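Local coordinates for ancylostoma secreted protein 1 (Necator americanus, PDB 3NT8) that is probably associated with the transition of infective hookworm larvae to parasitism, as a secreted protein built from two CAP domains, at residues G26-G31 with M78-Q83; A100-S105 with S150-S155; T158-A163 with V173-N178. All blocks are in the same frame, centred on the assembly; numbering follows the deposited sequence.

Contact 1 (G26-G31 with M78-Q83); sequences GCSNSG and MEQQLQ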
ATOM      1  N   GLY A  26      17.930 -10.001  20.956  1.00 29.64           N
ATOM      2  CA  GLY A  26      17.482 -11.346  21.299  1.00 28.90           C
ATOM      3  C   GLY A  26      17.474 -12.260  20.097  1.00 28.86           C
ATOM      4  O   GLY A  26      16.737 -13.242  20.083  1.00 29.83           O
ATOM      5  N   CYS A  27      18.302 -11.965  19.091  1.00 27.76           N
ATOM      6  CA  CYS A  27      18.375 -12.832  17.909  1.00 26.95           C
ATOM      7  C   CYS A  27      19.433 -13.908  18.074  1.00 26.33           C
ATOM      8  O   CYS A  27      20.509 -13.672  18.622  1.00 26.88           O
ATOM      9  CB  CYS A  27      18.582 -12.048  16.604  1.00 25.98           C
ATOM     10  SG  CYS A  27      17.448 -10.590  16.333  1.00 29.13           S
ATOM     11  N   SER A  28      19.117 -15.093  17.583  1.00 25.52           N
ATOM     12  CA  SER A  28      20.029 -16.217  17.703  1.00 25.79           C
ATOM     13  C   SER A  28      21.088 -16.189  16.611  1.00 24.81           C
ATOM     14  O   SER A  28      22.119 -16.796  16.743  1.00 23.53           O
ATOM     15  CB  SER A  28      19.295 -17.568  17.717  1.00 25.95           C
ATOM     16  OG  SER A  28      18.370 -17.772  16.627  1.00 27.12           O
ATOM     17  N   ASN A  29      20.863 -15.427  15.551  1.00 24.63           N
ATOM     18  CA  ASN A  29      21.758 -15.555  14.400  1.00 23.57           C
ATOM     19  C   ASN A  29      23.165 -15.102  14.802  1.00 22.74           C
ATOM     20  O   ASN A  29      23.323 -14.001  15.347  1.00 22.95           O
ATOM     21  CB  ASN A  29      21.186 -14.824  13.168  1.00 22.36           C
ATOM     22  CG  ASN A  29      22.150 -14.770  12.013  1.00 21.76           C
ATOM     23  OD1 ASN A  29      22.773 -15.755  11.651  1.00 18.88           O
ATOM     24  ND2 ASN A  29      22.280 -13.580  11.411  1.00 25.39           N
ATOM     25  N   SER A  30      24.162 -15.984  14.610  1.00 22.17           N
ATOM     26  CA  SER A  30      25.582 -15.627  14.802  1.00 21.83           C
ATOM     27  C   SER A  30      26.265 -15.006  13.513  1.00 20.29           C
ATOM     28  O   SER A  30      27.452 -14.720  13.525  1.00 20.06           O
ATOM     29  CB  SER A  30      26.373 -16.854  15.322  1.00 21.78           C
ATOM     30  OG  SER A  30      26.421 -17.874  14.329  1.00 26.55           O
ATOM     31  N   GLY A  31      25.511 -14.875  12.414  1.00 18.37           N
ATOM     32  CA  GLY A  31      25.994 -14.343  11.117  1.00 17.89           C
ATOM     33  C   GLY A  31      26.383 -12.863  11.254  1.00 17.54           C
ATOM     34  O   GLY A  31      27.364 -12.375  10.638  1.00 17.50           O
ATOM     35  N   MET A  78      12.788 -12.062  10.421  1.00 19.53           N
ATOM     36  CA  MET A  78      13.116 -11.452   9.117  1.00 18.60           C
ATOM     37  C   MET A  78      14.601 -11.541   8.852  1.00 17.61           C
ATOM     38  O   MET A  78      14.980 -11.986   7.776  1.00 18.42           O
ATOM     39  CB  MET A  78      12.617 -10.006   8.984  1.00 17.79           C
ATOM     40  CG  MET A  78      11.159  -9.982   8.576  1.00 20.99           C
ATOM     41  SD  MET A  78      10.493  -8.385   8.883  1.00 22.39           S
ATOM     42  CE  MET A  78      11.405  -7.480   7.643  1.00 22.43           C
ATOM     43  N   GLU A  79      15.412 -11.175   9.845  1.00 16.10           N
ATOM     44  CA  GLU A  79      16.869 -11.304   9.775  1.00 15.98           C
ATOM     45  C   GLU A  79      17.323 -12.718   9.452  1.00 15.86           C
ATOM     46  O   GLU A  79      18.206 -12.925   8.589  1.00 15.51           O
ATOM     47  CB  GLU A  79      17.530 -10.855  11.077  1.00 13.59           C
ATOM     48  CG  GLU A  79      19.106 -10.972  11.050  1.00 16.12           C
ATOM     49  CD  GLU A  79      19.688 -10.919  12.402  1.00 11.90           C
ATOM     50  OE1 GLU A  79      19.051 -10.394  13.334  1.00 21.35           O
ATOM     51  OE2 GLU A  79      20.796 -11.440  12.602  1.00 14.30           O
ATOM     52  N   GLN A  80      16.715 -13.704  10.103  1.00 17.82           N
ATOM     53  CA  GLN A  80      17.209 -15.099   9.986  1.00 18.68           C
ATOM     54  C   GLN A  80      16.908 -15.625   8.619  1.00 18.96           C
ATOM     55  O   GLN A  80      17.718 -16.328   8.018  1.00 20.62           O
ATOM     56  CB  GLN A  80      16.555 -16.005  11.051  1.00 20.70           C
ATOM     57  CG  GLN A  80      17.012 -17.516  10.958  1.00 21.95           C
ATOM     58  CD  GLN A  80      18.473 -17.713  11.376  1.00 25.77           C
ATOM     59  OE1 GLN A  80      18.871 -17.361  12.485  1.00 23.36           O
ATOM     60  NE2 GLN A  80      19.279 -18.265  10.460  1.00 28.72           N
ATOM     61  N   GLN A  81      15.708 -15.334   8.135  1.00 18.69           N
ATOM     62  CA  GLN A  81      15.333 -15.795   6.819  1.00 21.14           C
ATOM     63  C   GLN A  81      16.233 -15.220   5.724  1.00 19.86           C
ATOM     64  O   GLN A  81      16.650 -15.937   4.847  1.00 21.81           O
ATOM     65  CB  GLN A  81      13.844 -15.506   6.541  1.00 21.56           C
ATOM     66  CG  GLN A  81      13.345 -16.267   5.350  1.00 29.20           C
ATOM     67  CD  GLN A  81      11.825 -16.301   5.229  1.00 33.25           C
ATOM     68  OE1 GLN A  81      11.090 -15.696   6.042  1.00 36.02           O
ATOM     69  NE2 GLN A  81      11.346 -17.025   4.213  1.00 32.21           N
ATOM     70  N   LEU A  82      16.531 -13.932   5.807  1.00 18.84           N
ATOM     71  CA  LEU A  82      17.376 -13.295   4.844  1.00 18.35           C
ATOM     72  C   LEU A  82      18.819 -13.861   4.931  1.00 19.05           C
ATOM     73  O   LEU A  82      19.494 -14.063   3.898  1.00 17.61           O
ATOM     74  CB  LEU A  82      17.362 -11.786   5.057  1.00 18.63           C
ATOM     75  CG  LEU A  82      18.368 -10.965   4.276  1.00 15.28           C
ATOM     76  CD1 LEU A  82      18.044 -11.135   2.833  1.00 21.97           C
ATOM     77  CD2 LEU A  82      18.279  -9.515   4.643  1.00 19.40           C
ATOM     78  N   GLN A  83      19.260 -14.117   6.159  1.00 19.63           N
ATOM     79  CA  GLN A  83      20.597 -14.669   6.351  1.00 21.19           C
ATOM     80  C   GLN A  83      20.742 -16.039   5.658  1.00 21.48           C
ATOM     81  O   GLN A  83      21.774 -16.311   5.042  1.00 23.71           O
ATOM     82  CB  GLN A  83      20.946 -14.743   7.832  1.00 21.22           C
ATOM     83  CG  GLN A  83      22.335 -15.334   8.080  1.00 20.57           C
ATOM     84  CD  GLN A  83      23.403 -14.273   8.002  1.00 19.68           C
ATOM     85  OE1 GLN A  83      23.495 -13.479   8.892  1.00 21.09           O
ATOM     86  NE2 GLN A  83      24.194 -14.260   6.942  1.00 19.24           N
TER
HETATM   87  O   HOH W   1      22.236 -18.389  10.832  1.00 28.75           O
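Asn29 reaches from the N-terminal loop to helix 76-85 and places both hydrogens of its amide nitrogen on the helix. CG stands anti to the backbone N (chi1 172°); from it ND2 reaches Glu79 and Gln83, one helical turn apart. It donates almost straight to Glu79 OE2 at 2.9 Å, meeting the anti side of the carboxylate, and to Gln83 OE1 at 2.8 Å, in the carbonyl plane on a lone pair. Both acceptors lie near the Asn29 amide plane. Gln83 bends at chi2 (86°), which sets CD off the extended course of its chain; OE1 also lies 3.5 Å from Gly31 CA. The other end of the Asn29 amide faces its own loop: OD1 accepts from Gly31 N at 3.0 Å, an Asx turn, with the donor above the carbonyl plane. A water links OD1 to Gln80 NE2. Glu79, extended beyond CG, brings OE1 to 3.4 Å from Cys27 SG, whose disulfide to Cys76 ties the loop to the start of the same helix. OE1 also accepts from Trp74, and OE2 forms a salt bridge with Arg37. The buried carboxylate is therefore probably ionised, its charge balanced by Arg37, and the asparagine amide is fixed in orientation by bonds at both ends.

Contact 2 (A100-S105 with S150-S155); sequences AQNTMS and SNMVYS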
ATOM      1  N   ALA A 100       9.897  -6.482   0.990  1.00 20.45           N
ATOM      2  CA  ALA A 100      10.703  -5.901  -0.071  1.00 19.18           C
ATOM      3  C   ALA A 100      12.205  -6.078   0.298  1.00 18.20           C
ATOM      4  O   ALA A 100      12.552  -6.225   1.446  1.00 15.20           O
ATOM      5  CB  ALA A 100      10.336  -4.446  -0.231  1.00 19.76           C
ATOM      6  N   GLN A 101      13.074  -6.074  -0.690  1.00 17.69           N
ATOM      7  CA  GLN A 101      14.462  -6.336  -0.457  1.00 19.21           C
ATOM      8  C   GLN A 101      15.399  -5.331  -1.126  1.00 19.22           C
ATOM      9  O   GLN A 101      15.209  -4.960  -2.254  1.00 20.02           O
ATOM     10  CB  GLN A 101      14.823  -7.762  -0.931  1.00 20.04           C
ATOM     11  CG  GLN A 101      16.286  -8.129  -0.749  1.00 22.36           C
ATOM     12  CD  GLN A 101      16.565  -9.575  -1.123  1.00 25.31           C
ATOM     13  OE1 GLN A 101      15.745 -10.250  -1.762  1.00 31.86           O
ATOM     14  NE2 GLN A 101      17.719 -10.033  -0.773  1.00 27.72           N
ATOM     15  N   ASN A 102      16.425  -4.943  -0.379  1.00 19.67           N
ATOM     16  CA  ASN A 102      17.521  -4.139  -0.831  1.00 19.98           C
ATOM     17  C   ASN A 102      18.798  -4.983  -0.784  1.00 20.90           C
ATOM     18  O   ASN A 102      19.027  -5.711   0.183  1.00 20.69           O
ATOM     19  CB  ASN A 102      17.684  -2.945   0.103  1.00 19.69           C
ATOM     20  CG  ASN A 102      16.945  -1.702  -0.369  1.00 17.68           C
ATOM     21  OD1 ASN A 102      16.383  -1.674  -1.442  1.00 20.64           O
ATOM     22  ND2 ASN A 102      16.934  -0.668   0.469  1.00 14.74           N
ATOM     23  N   THR A 103      19.634  -4.864  -1.810  1.00 22.59           N
ATOM     24  CA  THR A 103      20.788  -5.741  -1.961  1.00 25.20           C
ATOM     25  C   THR A 103      22.001  -5.020  -2.600  1.00 25.44           C
ATOM     26  O   THR A 103      21.855  -4.072  -3.441  1.00 25.30           O
ATOM     27  CB  THR A 103      20.426  -7.054  -2.775  1.00 26.69           C
ATOM     28  OG1 THR A 103      21.533  -7.947  -2.699  1.00 32.54           O
ATOM     29  CG2 THR A 103      20.160  -6.738  -4.245  1.00 27.71           C
ATOM     30  N   MET A 104      23.186  -5.450  -2.160  1.00 24.57           N
ATOM     31  CA  MET A 104      24.440  -4.836  -2.599  1.00 25.08           C
ATOM     32  C   MET A 104      25.523  -5.891  -2.575  1.00 25.02           C
ATOM     33  O   MET A 104      25.628  -6.674  -1.633  1.00 23.95           O
ATOM     34  CB  MET A 104      24.858  -3.687  -1.687  1.00 24.14           C
ATOM     35  CG  MET A 104      26.103  -3.031  -2.055  1.00 25.62           C
ATOM     36  SD  MET A 104      25.862  -2.150  -3.558  1.00 40.14           S
ATOM     37  CE  MET A 104      27.493  -1.370  -3.574  1.00 39.60           C
ATOM     38  N   SER A 105      26.349  -5.863  -3.606  1.00 25.84           N
ATOM     39  CA  SER A 105      27.438  -6.815  -3.711  1.00 27.23           C
ATOM     40  C   SER A 105      28.785  -6.093  -3.786  1.00 26.45           C
ATOM     41  O   SER A 105      28.951  -5.140  -4.551  1.00 26.14           O
ATOM     42  CB  SER A 105      27.214  -7.750  -4.907  1.00 29.07           C
ATOM     43  OG  SER A 105      28.292  -8.683  -5.010  1.00 32.11           O
ATOM     44  N   SER A 150      13.393   4.143  -1.656  1.00 14.68           N
ATOM     45  CA  SER A 150      11.972   3.915  -1.364  1.00 15.09           C
ATOM     46  C   SER A 150      11.688   2.894  -0.269  1.00 15.61           C
ATOM     47  O   SER A 150      10.855   3.169   0.607  1.00 16.88           O
ATOM     48  CB  SER A 150      11.176   3.606  -2.645  1.00 13.60           C
ATOM     49  OG  SER A 150      11.337   2.276  -3.117  1.00 16.58           O
ATOM     50  N   ASN A 151      12.419   1.768  -0.265  1.00 15.41           N
ATOM     51  CA  ASN A 151      12.361   0.785   0.815  1.00 14.53           C
ATOM     52  C   ASN A 151      12.860   1.313   2.134  1.00 14.88           C
ATOM     53  O   ASN A 151      12.293   0.996   3.159  1.00 13.93           O
ATOM     54  CB  ASN A 151      13.085  -0.566   0.499  1.00 15.32           C
ATOM     55  CG  ASN A 151      12.551  -1.217  -0.766  1.00 14.91           C
ATOM     56  OD1 ASN A 151      11.355  -1.256  -0.952  1.00 17.74           O
ATOM     57  ND2 ASN A 151      13.450  -1.653  -1.669  1.00 17.09           N
ATOM     58  N   MET A 152      13.881   2.149   2.103  1.00 15.23           N
ATOM     59  CA  MET A 152      14.447   2.689   3.354  1.00 14.44           C
ATOM     60  C   MET A 152      13.507   3.697   4.018  1.00 14.18           C
ATOM     61  O   MET A 152      13.428   3.738   5.244  1.00 14.60           O
ATOM     62  CB  MET A 152      15.817   3.317   3.112  1.00 11.84           C
ATOM     63  CG  MET A 152      16.847   2.355   2.598  1.00 13.58           C
ATOM     64  SD  MET A 152      18.579   2.965   2.647  1.00 16.91           S
ATOM     65  CE  MET A 152      18.790   3.323   4.413  1.00  7.10           C
ATOM     66  N   VAL A 153      12.800   4.481   3.207  1.00 14.30           N
ATOM     67  CA  VAL A 153      12.103   5.680   3.655  1.00 13.69           C
ATOM     68  C   VAL A 153      10.615   5.441   3.821  1.00 15.24           C
ATOM     69  O   VAL A 153       9.921   6.275   4.461  1.00 17.67           O
ATOM     70  CB  VAL A 153      12.401   6.920   2.702  1.00 13.26           C
ATOM     71  CG1 VAL A 153      11.489   6.929   1.536  1.00 14.68           C
ATOM     72  CG2 VAL A 153      12.232   8.223   3.402  1.00  8.18           C
ATOM     73  N   TYR A 154      10.096   4.327   3.276  1.00 14.82           N
ATOM     74  CA  TYR A 154       8.661   4.159   3.180  1.00 15.09           C
ATOM     75  C   TYR A 154       7.937   4.260   4.501  1.00 14.96           C
ATOM     76  O   TYR A 154       8.129   3.451   5.382  1.00 16.10           O
ATOM     77  CB  TYR A 154       8.307   2.834   2.463  1.00 16.27           C
ATOM     78  CG  TYR A 154       6.841   2.725   2.094  1.00 17.09           C
ATOM     79  CD1 TYR A 154       6.258   3.643   1.211  1.00 17.32           C
ATOM     80  CD2 TYR A 154       6.039   1.721   2.636  1.00 13.61           C
ATOM     81  CE1 TYR A 154       4.873   3.554   0.870  1.00 17.08           C
ATOM     82  CE2 TYR A 154       4.724   1.616   2.294  1.00 19.55           C
ATOM     83  CZ  TYR A 154       4.135   2.541   1.431  1.00 19.21           C
ATOM     84  OH  TYR A 154       2.808   2.378   1.134  1.00 27.04           O
ATOM     85  N   SER A 155       7.041   5.211   4.613  1.00 16.48           N
ATOM     86  CA  SER A 155       6.498   5.607   5.920  1.00 14.68           C
ATOM     87  C   SER A 155       5.716   4.529   6.654  1.00 16.56           C
ATOM     88  O   SER A 155       5.807   4.500   7.871  1.00 17.55           O
ATOM     89  CB  SER A 155       5.708   6.884   5.762  1.00 14.41           C
ATOM     90  OG  SER A 155       4.535   6.709   5.002  1.00 16.57           O
TER
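Asn151, near the C-terminal end of helix 147-153, meets Asn102 on an edge strand of the CAP domain's alpha-beta-alpha sandwich. Its ND2 donates to Asn102 OD1 at 2.9 Å, the one hydrogen bond between 100-105 and 150-155. The bond is nearly straight, 168° at the hydrogen. OD1 of Asn102 lies in the amide plane of Asn151, whereas the donor stands well above the carbonyl plane of Asn102; the two amides are turned 59° against each other. CG of Asn151 is anti to its carbonyl carbon, beside the backbone N, and the amide extends from there to the strand. The oxygen branch of the same amide rests on a methyl group, with Asn151 OD1 3.4 Å from Ala100 CB. Ala100 and Asn102, two residues apart on the strand, thus receive opposite branches of one asparagine. Beside them, Met152 CG packs 3.7 Å from Asn102 ND2, the two side chains crossing at about a right angle.

The second shell fixes the acceptor. Asn102 ND2 donates to Ala148 O on the same helix and makes a weak hydrogen bond to Tyr177 OH, so both ends of this buried amide are held. Backbone bonds of Ala100 to Tyr177 and Asn102 to Cys175 set the strand beside 170-177. Farther out, the Met152 side chain also touches Phe43 and His44 of helix 34-52 and Trp126 and Trp127 of helix 119-127. Its chain is extended from CA through CB and CG to SD, and bends at chi3 (58°) to place CE.

Contact 3 (T158-A163 with V173-N178); sequences TKLGCA and VSCIYN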
ATOM      1  N   THR A 158       7.252  -0.788   9.269  1.00 17.03           N
ATOM      2  CA  THR A 158       7.498  -0.828  10.695  1.00 17.20           C
ATOM      3  C   THR A 158       8.601  -1.849  11.080  1.00 18.80           C
ATOM      4  O   THR A 158       9.156  -1.778  12.186  1.00 19.03           O
ATOM      5  CB  THR A 158       6.206  -1.259  11.424  1.00 16.24           C
ATOM      6  OG1 THR A 158       5.765  -2.514  10.885  1.00 18.28           O
ATOM      7  CG2 THR A 158       5.089  -0.182  11.242  1.00 17.11           C
ATOM      8  N   LYS A 159       8.888  -2.820  10.201  1.00 18.22           N
ATOM      9  CA  LYS A 159       9.854  -3.882  10.574  1.00 19.73           C
ATOM     10  C   LYS A 159      11.048  -3.991   9.623  1.00 20.11           C
ATOM     11  O   LYS A 159      10.907  -3.833   8.398  1.00 19.13           O
ATOM     12  CB  LYS A 159       9.179  -5.239  10.700  1.00 20.22           C
ATOM     13  CG  LYS A 159       8.385  -5.464  11.990  1.00 25.36           C
ATOM     14  CD  LYS A 159       8.067  -6.953  12.306  1.00 30.24           C
ATOM     15  CE  LYS A 159       6.881  -7.538  11.565  1.00 38.78           C
ATOM     16  NZ  LYS A 159       5.545  -7.046  12.054  1.00 42.48           N
ATOM     17  N   LEU A 160      12.218  -4.282  10.196  1.00 19.95           N
ATOM     18  CA  LEU A 160      13.479  -4.287   9.464  1.00 21.78           C
ATOM     19  C   LEU A 160      14.245  -5.589   9.741  1.00 22.42           C
ATOM     20  O   LEU A 160      14.273  -6.038  10.890  1.00 23.18           O
ATOM     21  CB  LEU A 160      14.356  -3.107   9.915  1.00 21.17           C
ATOM     22  CG  LEU A 160      15.739  -3.047   9.260  1.00 22.59           C
ATOM     23  CD1 LEU A 160      15.614  -2.845   7.787  1.00 23.48           C
ATOM     24  CD2 LEU A 160      16.696  -2.000   9.881  1.00 24.63           C
ATOM     25  N   GLY A 161      14.872  -6.172   8.710  1.00 21.72           N
ATOM     26  CA  GLY A 161      15.770  -7.321   8.909  1.00 21.84           C
ATOM     27  C   GLY A 161      16.958  -7.258   7.971  1.00 21.98           C
ATOM     28  O   GLY A 161      16.784  -7.241   6.744  1.00 21.74           O
ATOM     29  N   CYS A 162      18.166  -7.200   8.532  1.00 20.84           N
ATOM     30  CA  CYS A 162      19.355  -7.126   7.668  1.00 21.32           C
ATOM     31  C   CYS A 162      20.406  -8.192   8.078  1.00 21.53           C
ATOM     32  O   CYS A 162      20.419  -8.621   9.250  1.00 20.96           O
ATOM     33  CB  CYS A 162      20.000  -5.726   7.663  1.00 20.46           C
ATOM     34  SG  CYS A 162      18.990  -4.247   7.471  1.00 20.60           S
ATOM     35  N   ALA A 163      21.281  -8.546   7.118  1.00 19.74           N
ATOM     36  CA  ALA A 163      22.350  -9.497   7.285  1.00 20.53           C
ATOM     37  C   ALA A 163      23.412  -9.307   6.177  1.00 20.59           C
ATOM     38  O   ALA A 163      23.069  -8.816   5.114  1.00 22.14           O
ATOM     39  CB  ALA A 163      21.756 -10.960   7.275  1.00 20.09           C
ATOM     40  N   VAL A 173      25.563  -7.651   1.200  1.00 17.97           N
ATOM     41  CA  VAL A 173      24.881  -6.965   2.290  1.00 16.51           C
ATOM     42  C   VAL A 173      23.462  -6.629   1.834  1.00 16.87           C
ATOM     43  O   VAL A 173      23.285  -6.153   0.735  1.00 17.66           O
ATOM     44  CB  VAL A 173      25.585  -5.662   2.668  1.00 15.77           C
ATOM     45  CG1 VAL A 173      24.873  -5.054   3.894  1.00 15.99           C
ATOM     46  CG2 VAL A 173      27.099  -5.899   2.916  1.00  9.51           C
ATOM     47  N   SER A 174      22.471  -6.941   2.656  1.00 16.63           N
ATOM     48  CA  SER A 174      21.066  -6.968   2.214  1.00 16.32           C
ATOM     49  C   SER A 174      20.140  -6.644   3.407  1.00 15.47           C
ATOM     50  O   SER A 174      20.469  -6.901   4.509  1.00 15.70           O
ATOM     51  CB  SER A 174      20.659  -8.311   1.551  1.00 14.89           C
ATOM     52  OG  SER A 174      19.320  -8.236   0.979  1.00 16.25           O
ATOM     53  N   CYS A 175      18.994  -6.040   3.130  1.00 16.12           N
ATOM     54  CA  CYS A 175      17.989  -5.711   4.154  1.00 15.95           C
ATOM     55  C   CYS A 175      16.680  -5.993   3.482  1.00 16.10           C
ATOM     56  O   CYS A 175      16.544  -5.774   2.280  1.00 16.21           O
ATOM     57  CB  CYS A 175      18.016  -4.214   4.575  1.00 14.02           C
ATOM     58  SG  CYS A 175      19.413  -3.630   5.521  1.00 16.73           S
ATOM     59  N   ILE A 176      15.734  -6.507   4.278  1.00 16.92           N
ATOM     60  CA  ILE A 176      14.360  -6.733   3.849  1.00 16.18           C
ATOM     61  C   ILE A 176      13.421  -5.940   4.742  1.00 16.83           C
ATOM     62  O   ILE A 176      13.772  -5.625   5.889  1.00 17.28           O
ATOM     63  CB  ILE A 176      13.925  -8.250   3.883  1.00 15.79           C
ATOM     64  CG1 ILE A 176      14.380  -8.933   5.151  1.00 14.03           C
ATOM     65  CG2 ILE A 176      14.425  -9.019   2.701  1.00 14.12           C
ATOM     66  CD1 ILE A 176      13.663 -10.201   5.349  1.00 13.09           C
ATOM     67  N   TYR A 177      12.244  -5.612   4.216  1.00 16.84           N
ATOM     68  CA  TYR A 177      11.348  -4.620   4.851  1.00 17.69           C
ATOM     69  C   TYR A 177       9.939  -5.103   4.704  1.00 16.53           C
ATOM     70  O   TYR A 177       9.589  -5.580   3.646  1.00 18.38           O
ATOM     71  CB  TYR A 177      11.449  -3.255   4.133  1.00 17.49           C
ATOM     72  CG  TYR A 177      12.835  -2.715   4.033  1.00 19.06           C
ATOM     73  CD1 TYR A 177      13.278  -1.693   4.896  1.00 15.61           C
ATOM     74  CD2 TYR A 177      13.685  -3.140   3.042  1.00 14.13           C
ATOM     75  CE1 TYR A 177      14.537  -1.174   4.757  1.00 18.68           C
ATOM     76  CE2 TYR A 177      14.944  -2.602   2.913  1.00 16.70           C
ATOM     77  CZ  TYR A 177      15.361  -1.615   3.764  1.00 12.39           C
ATOM     78  OH  TYR A 177      16.615  -1.115   3.698  1.00 12.22           O
ATOM     79  N   ASN A 178       9.121  -4.974   5.742  1.00 15.87           N
ATOM     80  CA  ASN A 178       7.757  -5.422   5.685  1.00 16.17           C
ATOM     81  C   ASN A 178       6.795  -4.425   4.977  1.00 17.90           C
ATOM     82  O   ASN A 178       5.569  -4.480   5.195  1.00 17.74           O
ATOM     83  CB  ASN A 178       7.222  -5.738   7.089  1.00 15.92           C
ATOM     84  CG  ASN A 178       7.032  -4.468   7.965  1.00 19.02           C
ATOM     85  OD1 ASN A 178       7.654  -3.428   7.718  1.00 19.67           O
ATOM     86  ND2 ASN A 178       6.184  -4.571   9.004  1.00 17.16           N
TER
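Cys162 and Cys175 face each other across the two antiparallel strands of a beta hairpin and are joined by a disulfide, SG to SG 2.1 Å. They form a non-hydrogen-bonded pair with the CA atoms drawn in to 4.0 Å. Each SG is anti to its own carbonyl carbon, and chi3 is 100°, which lets the bridge span directly paired strands.

Backbone hydrogen bonds flank the bridge. Gly161 and Ile176 exchange two, the shorter from Ile176 N to Gly161 O at 2.8 Å; Ala163 and Ser174 exchange two more. Between these pairs, Cys175 CA approaches Gly161 O at 3.2 Å in a CA-H...O contact.

Side-chain polar bonds close the end of the ladder. Asn178 OD1 accepts from two successive backbone nitrogens, Thr158 N in its carbonyl plane on a lone pair and Lys159 N at 2.8 Å from above that plane. Asn178 ND2 donates to Thr158 OG1 at 2.8 Å, nearly straight and in the amide plane. CG of Asn178 stands between its backbone N and carbonyl carbon (chi1 70°), and the side chain crosses those of Thr158 and Lys159 at about a right angle.

Apolar contacts lie on the disulfide face. Leu160 and Tyr177 run side by side, Leu160 CD1 3.6 Å from Tyr177 CE1, while Phe40 of helix 34-52 packs on both cysteines. Tyr177 OH is hydrogen-bonded to His44.

The disulfide, set between the two hydrogen-bonded pairs, and the Asn178 bonds to Thr158 and Lys159 both hold the strands in this register, consistent with a rigid central hairpin in the CAP sheet.

Overall arrangement
All three contacts belong to the N-terminal of the two CAP domains and follow one another along the chain, each closing before the next opens. Contact 3 is the middle of the four-stranded sheet, ordered 73-74, 159-167, 170-177, 100-107. Contact 2 lies about 8 Å away, centre to centre, and shares that sheet: Asn102 N lies 2.8 Å from Cys175 O in the neighbouring strand. Contact 1 is about 11 Å from contact 3, where helix 76-85 packs on the sheet through Leu82 and Met78. Contacts 1 and 2, about 18 Å apart, touch through Leu82 and Gln101. Together they connect N-terminal loop, helix, sheet and helix 147-153 within one sandwich.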